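Side-chain contacts in type 4 fimbrial biogenesis protein PilY1 (Pseudomonas aeruginosa, PDB 3HX6), which primes type IV pilus assembly, stabilises assembled pili and supports calcium-dependent twitching motility and adhesion to host cells: residues V459-T464 against P540-S545; K507-Y512 against N516-G521. The protein carries 3 engineered substitutions. All blocks are in the same frame, centred on the assembly; numbering follows the deposited sequence.

Contact 1: V459-T464 against P540-S545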
loop_
_atom_site.group_PDB
_atom_site.type_symbol
_atom_site.label_atom_id
_atom_site.label_comp_id
_atom_site.label_asym_id
_atom_site.label_seq_id
_atom_site.Cartn_x
_atom_site.Cartn_y
_atom_site.Cartn_z
ATOM N N VAL A 459 6.745 -10.935 13.993
ATOM C CA VAL A 459 6.150 -12.200 13.573
ATOM C C VAL A 459 6.900 -12.848 12.418
ATOM O O VAL A 459 7.541 -12.171 11.615
ATOM C CB VAL A 459 4.676 -12.029 13.107
ATOM C CG1 VAL A 459 3.902 -11.179 14.084
ATOM C CG2 VAL A 459 4.634 -11.420 11.719
ATOM N N VAL A 460 6.824 -14.169 12.346
ATOM C CA VAL A 460 7.427 -14.888 11.239
ATOM C C VAL A 460 6.254 -15.610 10.596
ATOM O O VAL A 460 5.495 -16.306 11.267
ATOM C CB VAL A 460 8.512 -15.888 11.696
ATOM C CG1 VAL A 460 7.927 -16.925 12.641
ATOM C CG2 VAL A 460 9.133 -16.548 10.471
ATOM N N LEU A 461 6.084 -15.395 9.300
ATOM C CA LEU A 461 4.989 -15.989 8.555
ATOM C C LEU A 461 5.527 -17.118 7.692
ATOM O O LEU A 461 6.520 -16.952 6.998
ATOM C CB LEU A 461 4.345 -14.914 7.683
ATOM C CG LEU A 461 3.817 -13.718 8.479
ATOM C CD1 LEU A 461 3.668 -12.513 7.567
ATOM C CD2 LEU A 461 2.488 -14.088 9.130
ATOM N N LEU A 462 4.874 -18.271 7.740
ATOM C CA LEU A 462 5.328 -19.405 6.957
ATOM C C LEU A 462 4.162 -20.256 6.495
ATOM O O LEU A 462 3.068 -20.197 7.054
ATOM C CB LEU A 462 6.284 -20.274 7.779
ATOM C CG LEU A 462 5.697 -20.847 9.074
ATOM C CD1 LEU A 462 6.274 -22.223 9.320
ATOM C CD2 LEU A 462 5.993 -19.921 10.246
ATOM N N GLN A 463 4.406 -21.047 5.463
ATOM C CA GLN A 463 3.389 -21.930 4.936
ATOM C C GLN A 463 3.989 -23.312 4.829
ATOM O O GLN A 463 5.066 -23.495 4.265
ATOM C CB GLN A 463 2.931 -21.478 3.552
ATOM C CG GLN A 463 1.837 -22.354 2.967
ATOM C CD GLN A 463 1.613 -22.084 1.494
ATOM O OE1 GLN A 463 2.472 -22.375 0.656
ATOM N NE2 GLN A 463 0.465 -21.518 1.170
ATOM N N THR A 464 3.283 -24.286 5.370
ATOM C CA THR A 464 3.750 -25.652 5.324
ATOM C C THR A 464 2.894 -26.459 4.351
ATOM O O THR A 464 1.793 -26.046 3.975
ATOM C CB THR A 464 3.626 -26.296 6.688
ATOM O OG1 THR A 464 4.267 -27.571 6.670
ATOM C CG2 THR A 464 2.167 -26.483 7.022
ATOM N N PRO A 540 -0.471 -4.307 5.887
ATOM C CA PRO A 540 0.243 -5.457 5.328
ATOM C C PRO A 540 -0.677 -6.672 5.275
ATOM O O PRO A 540 -1.479 -6.897 6.181
ATOM C CB PRO A 540 1.397 -5.649 6.304
ATOM C CG PRO A 540 0.795 -5.220 7.604
ATOM C CD PRO A 540 0.047 -3.967 7.224
ATOM N N GLU A 541 -0.573 -7.437 4.198
ATOM C CA GLU A 541 -1.377 -8.635 4.016
ATOM C C GLU A 541 -0.463 -9.753 3.578
ATOM O O GLU A 541 0.559 -9.511 2.948
ATOM C CB GLU A 541 -2.401 -8.472 2.896
ATOM C CG GLU A 541 -3.457 -7.424 3.067
ATOM C CD GLU A 541 -4.580 -7.634 2.071
ATOM O OE1 GLU A 541 -4.275 -7.899 0.886
ATOM O OE2 GLU A 541 -5.758 -7.541 2.470
ATOM N N VAL A 542 -0.848 -10.979 3.897
ATOM C CA VAL A 542 -0.083 -12.133 3.474
ATOM C C VAL A 542 -1.049 -12.929 2.609
ATOM O O VAL A 542 -2.174 -13.211 3.016
ATOM C CB VAL A 542 0.404 -12.982 4.677
ATOM C CG1 VAL A 542 -0.778 -13.502 5.484
ATOM C CG2 VAL A 542 1.260 -14.133 4.176
ATOM N N CYS A 543 -0.627 -13.258 1.399
ATOM C CA CYS A 543 -1.488 -14.004 0.501
ATOM C C CYS A 543 -0.850 -15.331 0.137
ATOM O O CYS A 543 0.368 -15.484 0.187
ATOM C CB CYS A 543 -1.736 -13.218 -0.787
ATOM S SG CYS A 543 -2.315 -11.493 -0.624
ATOM N N SER A 544 -1.686 -16.291 -0.230
ATOM C CA SER A 544 -1.200 -17.598 -0.633
ATOM C C SER A 544 -1.900 -17.977 -1.928
ATOM O O SER A 544 -1.285 -18.027 -2.994
ATOM C CB SER A 544 -1.497 -18.641 0.446
ATOM O OG SER A 544 -2.890 -18.779 0.650
ATOM N N SER A 545 -3.198 -18.222 -1.824
ATOM C CA SER A 545 -4.000 -18.602 -2.970
ATOM C C SER A 545 -5.460 -18.491 -2.577
ATOM O O SER A 545 -5.886 -19.055 -1.564
ATOM C CB SER A 545 -3.681 -20.040 -3.379
ATOM O OG SER A 545 -4.467 -20.441 -4.487
#
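Ser-544 meets Gln-463 across this contact and also makes a weak hydrogen bond through OG to OE1 of Gln-524. No hydrogen bond joins the two segments themselves. The Gln-463 amide instead meets the serine through van der Waals contact: NE2 lies 3.6 Å from CB of Ser-544. The nitrogen branch of the amide does the touching, while OE1 stays farther off. Torsions explain the reach. Gln-463 has CG anti to its backbone nitrogen (chi1 -179°), and the chain stays extended beyond CG, which carries the amide across the gap. Leu-530 also packs on this side chain.

Two residues earlier in each segment, the contact is purely apolar. CD1 of Leu-461 comes within 4.4 Å of CB of Val-542, a loose apolar contact. The methyl CG2 of Val-542 lies at almost the same distance from that CD1. Leu-461 also touches Ile-454 and Ile-456, and Val-542 touches Leu-549 and Val-551.

The two segments run in the same direction, with CA of Leu-461 and CA of Val-542 8.1 Å apart. That is too far for backbone pairing. Each strand bonds within its own sheet, as where Leu-462 pairs with Tyr-481. Strand 539-543 is also tied to its neighbour by the Cys-543 to Cys-548 disulfide. Alternate residues face the gap, so Leu-461 and Gln-463 oppose Val-542 and Ser-544. This is face-to-face packing of two beta sheets, here the large mixed sheet and the three-stranded C-terminal one, in the C-terminal domain of PilY1.

Contact 2: K507-Y512 against N516-G521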
loop_
_atom_site.group_PDB
_atom_site.type_symbol
_atom_site.label_atom_id
_atom_site.label_comp_id
_atom_site.label_asym_id
_atom_site.label_seq_id
_atom_site.Cartn_x
_atom_site.Cartn_y
_atom_site.Cartn_z
ATOM N N LYS A 507 -11.964 -10.441 16.960
ATOM C CA LYS A 507 -12.895 -11.316 16.259
ATOM C C LYS A 507 -12.153 -12.513 15.658
ATOM O O LYS A 507 -12.762 -13.527 15.303
ATOM C CB LYS A 507 -13.598 -10.558 15.136
ATOM C CG LYS A 507 -14.738 -9.652 15.575
ATOM C CD LYS A 507 -15.392 -9.009 14.353
ATOM C CE LYS A 507 -16.657 -8.255 14.718
ATOM N NZ LYS A 507 -16.374 -7.195 15.714
ATOM N N SER A 508 -10.834 -12.395 15.541
ATOM C CA SER A 508 -10.035 -13.471 14.970
ATOM C C SER A 508 -9.378 -14.362 16.013
ATOM O O SER A 508 -8.735 -15.354 15.671
ATOM C CB SER A 508 -8.970 -12.892 14.042
ATOM O OG SER A 508 -9.571 -12.259 12.928
ATOM N N ASP A 509 -9.537 -14.019 17.286
ATOM C CA ASP A 509 -8.941 -14.826 18.339
ATOM C C ASP A 509 -9.762 -16.081 18.592
ATOM O O ASP A 509 -10.898 -16.188 18.137
ATOM C CB ASP A 509 -8.790 -14.008 19.623
ATOM C CG ASP A 509 -7.727 -12.934 19.498
ATOM O OD1 ASP A 509 -6.861 -13.071 18.604
ATOM O OD2 ASP A 509 -7.746 -11.966 20.291
ATOM N N TYR A 510 -9.180 -17.029 19.314
ATOM C CA TYR A 510 -9.855 -18.284 19.594
ATOM C C TYR A 510 -9.830 -18.627 21.075
ATOM O O TYR A 510 -8.860 -18.332 21.783
ATOM C CB TYR A 510 -9.201 -19.398 18.763
ATOM C CG TYR A 510 -9.673 -20.797 19.067
ATOM C CD1 TYR A 510 -9.068 -21.554 20.068
ATOM C CD2 TYR A 510 -10.722 -21.373 18.349
ATOM C CE1 TYR A 510 -9.490 -22.851 20.346
ATOM C CE2 TYR A 510 -11.155 -22.671 18.620
ATOM C CZ TYR A 510 -10.535 -23.402 19.618
ATOM O OH TYR A 510 -10.948 -24.683 19.895
ATOM N N SER A 511 -10.909 -19.241 21.546
ATOM C CA SER A 511 -11.008 -19.624 22.947
ATOM C C SER A 511 -10.378 -20.997 23.159
ATOM O O SER A 511 -10.981 -22.025 22.858
ATOM C CB SER A 511 -12.474 -19.641 23.384
ATOM O OG SER A 511 -12.588 -19.957 24.757
ATOM N N TYR A 512 -9.153 -21.000 23.671
ATOM C CA TYR A 512 -8.417 -22.229 23.928
ATOM C C TYR A 512 -8.448 -22.549 25.417
ATOM O O TYR A 512 -7.704 -21.965 26.202
ATOM C CB TYR A 512 -6.971 -22.068 23.449
ATOM C CG TYR A 512 -6.026 -23.183 23.846
ATOM C CD1 TYR A 512 -6.369 -24.524 23.662
ATOM C CD2 TYR A 512 -4.767 -22.893 24.373
ATOM C CE1 TYR A 512 -5.479 -25.547 23.990
ATOM C CE2 TYR A 512 -3.871 -23.906 24.701
ATOM C CZ TYR A 512 -4.232 -25.229 24.508
ATOM O OH TYR A 512 -3.334 -26.220 24.828
ATOM N N ASN A 516 -8.656 -16.605 25.785
ATOM C CA ASN A 516 -8.724 -15.951 24.482
ATOM C C ASN A 516 -7.282 -15.893 24.008
ATOM O O ASN A 516 -6.441 -15.212 24.600
ATOM C CB ASN A 516 -9.300 -14.542 24.581
ATOM C CG ASN A 516 -10.786 -14.548 24.856
ATOM O OD1 ASN A 516 -11.518 -15.392 24.335
ATOM N ND2 ASN A 516 -11.243 -13.601 25.669
ATOM N N VAL A 517 -7.007 -16.615 22.933
ATOM C CA VAL A 517 -5.664 -16.711 22.403
ATOM C C VAL A 517 -5.573 -16.367 20.921
ATOM O O VAL A 517 -6.546 -16.491 20.180
ATOM C CB VAL A 517 -5.145 -18.149 22.652
ATOM C CG1 VAL A 517 -4.093 -18.516 21.664
ATOM C CG2 VAL A 517 -4.615 -18.264 24.072
ATOM N N ALA A 518 -4.394 -15.921 20.500
ATOM C CA ALA A 518 -4.169 -15.602 19.103
ATOM C C ALA A 518 -4.080 -16.931 18.360
ATOM O O ALA A 518 -3.565 -17.912 18.896
ATOM C CB ALA A 518 -2.868 -14.831 18.944
ATOM N N VAL A 519 -4.601 -16.968 17.141
ATOM C CA VAL A 519 -4.547 -18.182 16.332
ATOM C C VAL A 519 -3.194 -18.160 15.626
ATOM O O VAL A 519 -2.856 -17.178 14.975
ATOM C CB VAL A 519 -5.678 -18.206 15.280
ATOM C CG1 VAL A 519 -5.415 -19.307 14.240
ATOM C CG2 VAL A 519 -7.018 -18.440 15.973
ATOM N N SER A 520 -2.422 -19.234 15.751
ATOM C CA SER A 520 -1.111 -19.265 15.122
ATOM C C SER A 520 -1.115 -19.878 13.732
ATOM O O SER A 520 -0.264 -19.557 12.905
ATOM C CB SER A 520 -0.121 -20.019 16.010
ATOM O OG SER A 520 0.073 -19.327 17.226
ATOM N N GLY A 521 -2.072 -20.758 13.473
ATOM C CA GLY A 521 -2.129 -21.392 12.172
ATOM C C GLY A 521 -3.534 -21.563 11.634
ATOM O O GLY A 521 -4.490 -21.715 12.395
HETATM O O HOH W 1 -5.921 -14.636 16.615
HETATM O O HOH W 2 -11.968 -17.794 26.244
#
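A chi1 of 167° sets CG1 of Val-519 opposite its backbone N and leaves CG2 to turn toward segment 507-512. This methyl lies 3.7 Å from CB of Tyr-510 and also touches the backbone carbonyl of Ser-508. In Tyr-510 the ring swings out on the far side from the backbone N (chi1 173°). The end of the side chain leads away from segment 516-521, and the side chain packs on Leu-399, Ala-401 and Ile-414.

Tyr-510 and Val-517 form an antiparallel hydrogen-bonded pair. N of Tyr-510 reaches O of Val-517 at 2.8 Å, and the bond is nearly straight (174°). N of Val-517 returns to O of Tyr-510, also at 2.8 Å. The first carbonyl is also approached from the side chain of Asp-509, whose CB is 3.4 Å from O of Val-517. Two residues on from Tyr-510, CB of Tyr-512 packs more loosely on CB of Val-517.

Two waters extend the pairing. One accepts from N of Val-519 at 2.7 Å, donates to OD1 of Asp-509 at 2.7 Å and makes a weak bond to O of Ser-508. The other links OG of Ser-511 to OD1 of Asn-516, which belong to a non-hydrogen-bonded pair. Farther along, Ser-520 and Gly-521 face Arg-413 as a classic beta bulge. Strands 510-511 and 516-517 themselves form a short beta hairpin, packed against strands 392-405 and 408-415.

In the fold
Contact 1 is buried in the interior, whereas contact 2 is partly buried and lies farther out, with Ser-511 and Asn-516 exposed. Their centres are about 17 Å apart, and their nearest atoms about 7 Å, so they do not touch. Along the chain, segments 507-512 and 516-521 both fall between the two segments of contact 1. Contact 1 joins different sheets by side chains alone. Contact 2 joins neighbouring strands by backbone bonds and water, with apolar side-chain contacts beside them. The large mixed sheet connects them: strand 459-466 supplies one side of contact 1, and Gly-521 begins another strand of that sheet. Both lie away from the calcium site.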